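PDB 5Y9S: Vv2_1132 from Vibrio vulnificus CMCP6, which probably regulates transcription as a tetrameric LysR-type factor, binding DNA through its helix-turn-helix domain and responding to a signal through its LysR substrate-binding domain. Local coordinates for residues L125-L130 and V294-Q299; F155-S160 and I279-Y284; P201-S206 and P228-T233. All coordinates share one frame; numbering follows the deposited sequence.

Contact 1: L125-L130 and V294-Q299; sequences LSHLNL and VDQFWQ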
# COMPACT_ATOMS: atom_id res chain seq x y z
N LEU D 125 30.68 -9.92 -34.52
CA LEU D 125 29.53 -9.47 -33.75
C LEU D 125 29.21 -7.99 -33.93
O LEU D 125 28.23 -7.51 -33.35
CB LEU D 125 29.75 -9.75 -32.25
CG LEU D 125 30.08 -11.16 -31.75
CD1 LEU D 125 30.56 -11.08 -30.31
CD2 LEU D 125 28.88 -12.08 -31.88
N SER D 126 30.02 -7.26 -34.69
CA SER D 126 29.85 -5.81 -34.77
C SER D 126 28.44 -5.42 -35.19
O SER D 126 27.92 -4.39 -34.75
CB SER D 126 30.87 -5.23 -35.76
OG SER D 126 30.36 -4.10 -36.45
N HIS D 127 27.79 -6.25 -36.01
CA HIS D 127 26.48 -5.95 -36.57
C HIS D 127 25.33 -6.23 -35.60
O HIS D 127 24.19 -5.85 -35.90
CB HIS D 127 26.27 -6.74 -37.86
CG HIS D 127 26.09 -8.21 -37.64
ND1 HIS D 127 27.12 -9.03 -37.23
CD2 HIS D 127 25.00 -9.00 -37.74
CE1 HIS D 127 26.67 -10.27 -37.10
NE2 HIS D 127 25.38 -10.27 -37.40
N LEU D 128 25.59 -6.88 -34.47
CA LEU D 128 24.57 -7.13 -33.47
C LEU D 128 24.54 -5.99 -32.46
O LEU D 128 25.48 -5.20 -32.35
CB LEU D 128 24.83 -8.45 -32.74
CG LEU D 128 24.95 -9.68 -33.63
CD1 LEU D 128 25.41 -10.86 -32.81
CD2 LEU D 128 23.61 -9.97 -34.31
N ASN D 129 23.44 -5.90 -31.73
CA ASN D 129 23.30 -4.95 -30.64
C ASN D 129 23.21 -5.74 -29.33
O ASN D 129 22.26 -6.49 -29.12
CB ASN D 129 22.08 -4.05 -30.84
CG ASN D 129 21.87 -3.09 -29.69
OD1 ASN D 129 22.83 -2.68 -29.03
ND2 ASN D 129 20.62 -2.72 -29.44
N LEU D 130 24.20 -5.57 -28.46
CA LEU D 130 24.33 -6.37 -27.25
C LEU D 130 23.76 -5.61 -26.05
O LEU D 130 24.16 -4.47 -25.78
CB LEU D 130 25.79 -6.73 -27.00
CG LEU D 130 26.39 -7.39 -28.24
CD1 LEU D 130 27.89 -7.51 -28.12
CD2 LEU D 130 25.77 -8.75 -28.44
N VAL D 294 20.83 -14.41 -32.04
CA VAL D 294 21.31 -15.25 -30.95
C VAL D 294 22.21 -16.37 -31.48
O VAL D 294 23.27 -16.65 -30.91
CB VAL D 294 20.11 -15.80 -30.15
CG1 VAL D 294 20.60 -16.64 -28.99
CG2 VAL D 294 19.28 -14.66 -29.66
N ASP D 295 21.82 -17.00 -32.59
CA ASP D 295 22.66 -18.04 -33.16
C ASP D 295 24.01 -17.48 -33.60
O ASP D 295 25.06 -18.05 -33.28
CB ASP D 295 21.94 -18.73 -34.32
CG ASP D 295 21.29 -20.04 -33.90
OD1 ASP D 295 22.03 -20.93 -33.41
OD2 ASP D 295 20.05 -20.15 -34.04
N GLN D 296 24.00 -16.36 -34.33
CA GLN D 296 25.28 -15.79 -34.75
C GLN D 296 26.19 -15.56 -33.55
O GLN D 296 27.40 -15.83 -33.62
CB GLN D 296 25.06 -14.48 -35.50
CG GLN D 296 24.51 -14.63 -36.91
CD GLN D 296 24.17 -13.29 -37.53
OE1 GLN D 296 24.17 -12.26 -36.86
NE2 GLN D 296 23.89 -13.29 -38.83
N PHE D 297 25.62 -15.09 -32.44
CA PHE D 297 26.40 -14.93 -31.22
C PHE D 297 26.87 -16.27 -30.68
O PHE D 297 28.06 -16.44 -30.36
CB PHE D 297 25.57 -14.21 -30.15
CG PHE D 297 26.39 -13.69 -29.00
CD1 PHE D 297 26.85 -14.56 -28.02
CD2 PHE D 297 26.70 -12.35 -28.90
CE1 PHE D 297 27.60 -14.09 -26.97
CE2 PHE D 297 27.45 -11.87 -27.85
CZ PHE D 297 27.90 -12.75 -26.88
N TRP D 298 25.95 -17.23 -30.56
CA TRP D 298 26.29 -18.51 -29.96
C TRP D 298 27.34 -19.25 -30.78
O TRP D 298 28.32 -19.77 -30.24
CB TRP D 298 25.02 -19.35 -29.80
CG TRP D 298 25.24 -20.69 -29.21
CD1 TRP D 298 25.69 -21.81 -29.85
CD2 TRP D 298 25.02 -21.08 -27.85
NE1 TRP D 298 25.76 -22.86 -28.98
CE2 TRP D 298 25.36 -22.44 -27.74
CE3 TRP D 298 24.57 -20.40 -26.71
CZ2 TRP D 298 25.25 -23.14 -26.53
CZ3 TRP D 298 24.47 -21.10 -25.51
CH2 TRP D 298 24.81 -22.46 -25.43
N GLN D 299 27.17 -19.29 -32.11
CA GLN D 299 28.11 -19.99 -32.97
C GLN D 299 29.50 -19.37 -32.92
O GLN D 299 30.47 -20.01 -33.34
CB GLN D 299 27.60 -20.03 -34.41
CG GLN D 299 26.97 -21.36 -34.81
CD GLN D 299 25.49 -21.46 -34.46
OE1 GLN D 299 24.84 -20.47 -34.14
NE2 GLN D 299 24.95 -22.67 -34.53
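F297 carries the apolar centre, its ring inserted among L125, L128 and L130 where the helix 292-300 covers one side of the sheet in the LysR substrate-binding domain, a fold related to the periplasmic binding proteins. CG of F297 is anti to the backbone N (chi1 -166°), which places CG on the side of the leucines. L125 and L130 approach the ring obliquely from opposite sides of its plane. CD2 of L125 lies 3.7 Å from CD2 of F297, and CD2 of L130 comes to 3.6 Å from CE2 of the same ring. The other branch of L125 also takes part, with CD1 at 4.0 Å from CE2 of F297. L128 fits closer to the helix backbone, its CD1 4.3 Å from CB of F297 and near the plane of the ring at its edge. All four residues are buried, and I103, L153 and F155, on neighbouring strands, also touch F297.

A type I turn from L125 to L128, closed by a bond from L128 N to L125 O (2.9 Å), brings these two leucines to the helix; L130 follows in strand 129-134. Beyond L130 the sheet continues into a second subunit, whose F230 packs on that leucine.

At the solvent-exposed edge, H127 and Q296 close the contact. H127 NE2 donates to Q296 OE1, but the modelled separation of 2.4 Å is too short to be taken literally, and both residues also touch a crystal neighbour. The imidazole and carboxamide planes are turned 67° apart. Inside this polar pair, CD2 of L128 reaches to 3.5 Å from OE1 of Q296, while CG of L128 sits over one face of the H127 imidazole, offset toward its rim.

Contact 2: F155-S160 and I279-Y284; sequences FTYNIS and IDILCY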
# COMPACT_ATOMS: atom_id res chain seq x y z
N PHE D 155 25.18 -16.10 -18.82
CA PHE D 155 26.54 -16.51 -18.50
C PHE D 155 26.63 -16.72 -17.00
O PHE D 155 26.13 -15.90 -16.23
CB PHE D 155 27.55 -15.46 -18.95
CG PHE D 155 27.69 -15.38 -20.43
CD1 PHE D 155 26.80 -14.64 -21.18
CD2 PHE D 155 28.70 -16.07 -21.07
CE1 PHE D 155 26.92 -14.57 -22.55
CE2 PHE D 155 28.83 -16.01 -22.44
CZ PHE D 155 27.94 -15.26 -23.19
N THR D 156 27.26 -17.82 -16.58
CA THR D 156 27.30 -18.13 -15.15
C THR D 156 28.43 -19.11 -14.86
O THR D 156 28.93 -19.80 -15.75
CB THR D 156 25.96 -18.71 -14.67
OG1 THR D 156 25.93 -18.76 -13.24
CG2 THR D 156 25.77 -20.12 -15.24
N TYR D 157 28.84 -19.14 -13.60
CA TYR D 157 29.73 -20.17 -13.09
C TYR D 157 28.93 -21.45 -12.82
O TYR D 157 27.75 -21.40 -12.47
CB TYR D 157 30.41 -19.72 -11.79
CG TYR D 157 31.32 -18.50 -11.89
CD1 TYR D 157 32.52 -18.56 -12.59
CD2 TYR D 157 30.99 -17.29 -11.28
CE1 TYR D 157 33.36 -17.47 -12.69
CE2 TYR D 157 31.82 -16.18 -11.37
CZ TYR D 157 33.01 -16.28 -12.08
OH TYR D 157 33.86 -15.21 -12.20
N ASN D 158 29.59 -22.60 -13.00
CA ASN D 158 28.89 -23.89 -12.97
C ASN D 158 28.17 -24.09 -11.64
O ASN D 158 28.58 -23.58 -10.60
CB ASN D 158 29.87 -25.04 -13.20
CG ASN D 158 30.91 -25.13 -12.11
OD1 ASN D 158 30.59 -25.42 -10.95
ND2 ASN D 158 32.17 -24.85 -12.46
N ILE D 159 27.08 -24.85 -11.67
CA ILE D 159 26.18 -24.97 -10.53
C ILE D 159 26.28 -26.37 -9.96
O ILE D 159 25.99 -27.36 -10.65
CB ILE D 159 24.73 -24.63 -10.92
CG1 ILE D 159 24.69 -23.46 -11.91
CG2 ILE D 159 23.91 -24.30 -9.68
CD1 ILE D 159 24.65 -23.90 -13.37
N SER D 160 26.72 -26.46 -8.71
CA SER D 160 26.63 -27.69 -7.93
C SER D 160 25.27 -27.71 -7.23
O SER D 160 24.99 -26.82 -6.41
CB SER D 160 27.78 -27.77 -6.93
OG SER D 160 28.09 -29.12 -6.60
N ILE D 279 37.50 -23.99 -12.16
CA ILE D 279 36.21 -23.35 -12.29
C ILE D 279 35.86 -23.23 -13.77
O ILE D 279 36.75 -23.05 -14.61
CB ILE D 279 36.22 -21.97 -11.57
CG1 ILE D 279 34.92 -21.73 -10.86
CG2 ILE D 279 36.55 -20.82 -12.51
CD1 ILE D 279 35.06 -20.62 -9.90
N ASP D 280 34.58 -23.37 -14.08
CA ASP D 280 34.09 -23.31 -15.45
C ASP D 280 33.08 -22.18 -15.57
O ASP D 280 32.31 -21.93 -14.64
CB ASP D 280 33.41 -24.62 -15.91
CG ASP D 280 34.14 -25.87 -15.44
OD1 ASP D 280 35.38 -25.94 -15.61
OD2 ASP D 280 33.47 -26.78 -14.93
N ILE D 281 33.08 -21.50 -16.71
CA ILE D 281 32.12 -20.44 -16.99
C ILE D 281 31.25 -20.91 -18.13
O ILE D 281 31.74 -21.20 -19.23
CB ILE D 281 32.81 -19.12 -17.32
CG1 ILE D 281 33.43 -18.52 -16.05
CG2 ILE D 281 31.79 -18.16 -17.91
CD1 ILE D 281 34.55 -17.55 -16.32
N LEU D 282 29.95 -20.99 -17.88
CA LEU D 282 29.00 -21.59 -18.80
C LEU D 282 28.17 -20.51 -19.46
O LEU D 282 27.94 -19.44 -18.89
CB LEU D 282 28.08 -22.57 -18.06
CG LEU D 282 28.91 -23.59 -17.29
CD1 LEU D 282 28.06 -24.52 -16.45
CD2 LEU D 282 29.76 -24.37 -18.28
N CYS D 283 27.74 -20.79 -20.69
CA CYS D 283 26.71 -20.01 -21.35
C CYS D 283 25.51 -20.91 -21.62
O CYS D 283 25.66 -21.97 -22.23
CB CYS D 283 27.22 -19.38 -22.64
SG CYS D 283 25.98 -18.31 -23.40
N TYR D 284 24.34 -20.49 -21.15
CA TYR D 284 23.08 -21.20 -21.31
C TYR D 284 22.18 -20.49 -22.32
O TYR D 284 22.19 -19.25 -22.41
CB TYR D 284 22.31 -21.27 -20.00
CG TYR D 284 22.83 -22.28 -19.03
CD1 TYR D 284 22.37 -23.58 -19.06
CD2 TYR D 284 23.73 -21.91 -18.04
CE1 TYR D 284 22.82 -24.51 -18.14
CE2 TYR D 284 24.19 -22.82 -17.12
CZ TYR D 284 23.74 -24.12 -17.18
OH TYR D 284 24.19 -25.05 -16.27
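N158, F155 and Y157 give up the most surface to strand 277-286, which runs antiparallel to 153-157 in the mixed sheet of the substrate-binding domain, at 150° between the local directions. Between the non-hydrogen-bonded pairs F155-C283 and Y157-I281, T156 and L282 exchange two backbone bonds. The bond from L282 N to T156 O is the shorter, at 2.6 Å and 170° at the hydrogen.

N158 extends the pairing past the strand end, its N donating to D280 O over 3.2 Å. Its CB also lies 3.8 Å from CD1 of L282. This asparagine is poorly ordered, so its side-chain position carries less weight. Nearby, D280 OD1 is bonded to S179 OG.

Y157 and I281 lie side by side and point the same way, with CE1 of the tyrosine 3.5 Å from CG1 of the isoleucine. F210 meets the Y157 ring with nearly parallel planes.

F155 makes a sulfur-aromatic contact. C283 SG, anti to its backbone N (chi1 -176°), stands over one face of the phenyl ring, 3.8 Å from its centroid and displaced toward CZ, the nearest ring atom at 3.6 Å.

Contact 3: P201-S206 and P228-T233; sequences PYLSYS and PVFETT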
# COMPACT_ATOMS: atom_id res chain seq x y z
N PRO D 201 46.62 -11.45 6.12
CA PRO D 201 45.34 -10.78 5.87
C PRO D 201 44.69 -11.36 4.63
O PRO D 201 45.34 -11.60 3.61
CB PRO D 201 45.74 -9.31 5.67
CG PRO D 201 47.17 -9.21 6.12
CD PRO D 201 47.76 -10.56 5.90
N TYR D 202 43.38 -11.60 4.73
CA TYR D 202 42.65 -12.36 3.73
C TYR D 202 41.53 -11.49 3.19
O TYR D 202 40.70 -10.99 3.96
CB TYR D 202 42.10 -13.65 4.35
CG TYR D 202 41.14 -14.42 3.47
CD1 TYR D 202 41.38 -14.58 2.11
CD2 TYR D 202 40.01 -15.00 4.01
CE1 TYR D 202 40.50 -15.29 1.30
CE2 TYR D 202 39.13 -15.73 3.22
CZ TYR D 202 39.38 -15.86 1.87
OH TYR D 202 38.49 -16.57 1.09
N LEU D 203 41.51 -11.29 1.86
CA LEU D 203 40.47 -10.52 1.17
C LEU D 203 39.50 -11.51 0.54
O LEU D 203 39.84 -12.17 -0.45
CB LEU D 203 41.08 -9.60 0.12
CG LEU D 203 42.38 -8.87 0.45
CD1 LEU D 203 43.17 -8.54 -0.83
CD2 LEU D 203 42.09 -7.59 1.22
N SER D 204 38.29 -11.61 1.09
CA SER D 204 37.42 -12.75 0.88
C SER D 204 36.12 -12.36 0.19
O SER D 204 35.75 -11.18 0.09
CB SER D 204 37.08 -13.41 2.21
OG SER D 204 36.21 -12.57 2.95
N TYR D 205 35.39 -13.37 -0.27
CA TYR D 205 34.09 -13.17 -0.88
C TYR D 205 32.99 -13.28 0.16
O TYR D 205 33.12 -14.00 1.15
CB TYR D 205 33.83 -14.19 -1.98
CG TYR D 205 34.69 -14.03 -3.22
CD1 TYR D 205 34.28 -13.23 -4.27
CD2 TYR D 205 35.88 -14.75 -3.36
CE1 TYR D 205 35.03 -13.11 -5.42
CE2 TYR D 205 36.64 -14.63 -4.50
CZ TYR D 205 36.21 -13.81 -5.53
OH TYR D 205 36.96 -13.69 -6.67
N SER D 206 31.91 -12.55 -0.06
CA SER D 206 30.72 -12.70 0.77
C SER D 206 30.19 -14.12 0.70
O SER D 206 30.32 -14.81 -0.32
CB SER D 206 29.64 -11.72 0.32
OG SER D 206 30.22 -10.43 0.18
N PRO D 228 40.40 -12.74 7.93
CA PRO D 228 39.56 -11.87 7.09
C PRO D 228 39.61 -10.40 7.45
O PRO D 228 39.08 -10.00 8.49
CB PRO D 228 38.15 -12.43 7.30
CG PRO D 228 38.22 -13.17 8.55
CD PRO D 228 39.59 -13.78 8.58
N VAL D 229 40.19 -9.58 6.58
CA VAL D 229 40.23 -8.14 6.78
C VAL D 229 39.26 -7.40 5.87
O VAL D 229 39.09 -6.18 6.05
CB VAL D 229 41.65 -7.57 6.57
CG1 VAL D 229 42.67 -8.34 7.39
CG2 VAL D 229 42.02 -7.62 5.10
N PHE D 230 38.63 -8.07 4.91
CA PHE D 230 37.82 -7.34 3.94
C PHE D 230 36.97 -8.35 3.15
O PHE D 230 37.44 -9.45 2.86
CB PHE D 230 38.73 -6.50 3.02
CG PHE D 230 38.06 -5.95 1.81
CD1 PHE D 230 37.53 -4.67 1.82
CD2 PHE D 230 38.00 -6.69 0.63
CE1 PHE D 230 36.90 -4.15 0.66
CE2 PHE D 230 37.38 -6.19 -0.50
CZ PHE D 230 36.84 -4.90 -0.49
N GLU D 231 35.74 -7.95 2.83
CA GLU D 231 34.69 -8.83 2.32
C GLU D 231 33.98 -8.14 1.16
O GLU D 231 33.70 -6.94 1.25
CB GLU D 231 33.69 -9.13 3.45
CG GLU D 231 32.82 -10.37 3.33
CD GLU D 231 31.54 -10.22 4.11
OE1 GLU D 231 31.61 -9.84 5.29
OE2 GLU D 231 30.46 -10.46 3.54
N THR D 232 33.65 -8.87 0.09
CA THR D 232 32.92 -8.24 -1.01
C THR D 232 32.29 -9.30 -1.91
O THR D 232 32.68 -10.46 -1.90
CB THR D 232 33.82 -7.33 -1.85
OG1 THR D 232 33.03 -6.66 -2.84
CG2 THR D 232 34.84 -8.17 -2.59
N THR D 233 31.34 -8.86 -2.73
CA THR D 233 30.81 -9.72 -3.78
C THR D 233 31.57 -9.55 -5.09
O THR D 233 31.35 -10.32 -6.03
CB THR D 233 29.33 -9.45 -4.01
OG1 THR D 233 29.13 -8.03 -4.19
CG2 THR D 233 28.47 -9.96 -2.82
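E231 has CG anti to its backbone N (chi1 -159°) and an extended chain beyond it, which carries the carboxylate across to S206. In S204 the OG instead lies between the backbone N and the carbonyl carbon (chi1 71°), turned toward F230 O. Both side-chain links are long. S204 OG donates weakly to F230 O at 3.4 Å. S206 OG may do the same to E231 OE2, although another acceptor is within reach of its proton. The other carboxylate oxygen, OE1, forms a salt bridge with K96 of the second subunit.

The backbone holds the strands more firmly. S204 N points almost straight at F230 O, at 2.9 Å, so this carbonyl receives both the amide and the weak hydroxyl bond of one serine. S204 O in turn accepts from T232 N, and S206 N reaches T232 O from well above the carbonyl plane.

These bonds join the two parallel strands of a beta-alpha-beta unit, 199-205 and 225-232, connected through helix 210-220. The match is not continuous: Y202 is paired with P228 but L203 with F230, so V229 is the extra residue of a beta bulge. V229 N still donates to Y202 O (3.0 Å), and its side chain packs against the first strand, CG1 meeting CB of P201 at 3.7 Å and CG2 meeting CD2 of L203 at 3.9 Å.

That same CD2 of L203 lies 4.0 Å from CB of F230, on the face where helix 235-243 packs through L238 and M241. F230, E231 and T232 pair in parallel with a strand of the second subunit, carrying the sheet across the interface, and T232 OG1 is hydrogen-bonded to V132 O of that chain.

How the contacts relate
Contacts 1 and 2 touch: strand 277-286 is followed in the chain by helix 292-300, W298 CH2 lies 3.3 Å from C283 O, and F297 CE1 lies 4.0 Å from F155 CZ. Contact 3 belongs to another part of the same sheet, its centre about 22 Å from that of contact 2, with about 7 Å between nearest atoms. Contacts 1 and 3 stand further apart, about 37 Å between centres, yet both touch the second subunit, at the interface where the sheet continues from chain to chain. In many LysR-type relatives effectors bind in the cleft between the two subdomains; no ligand places such a site here.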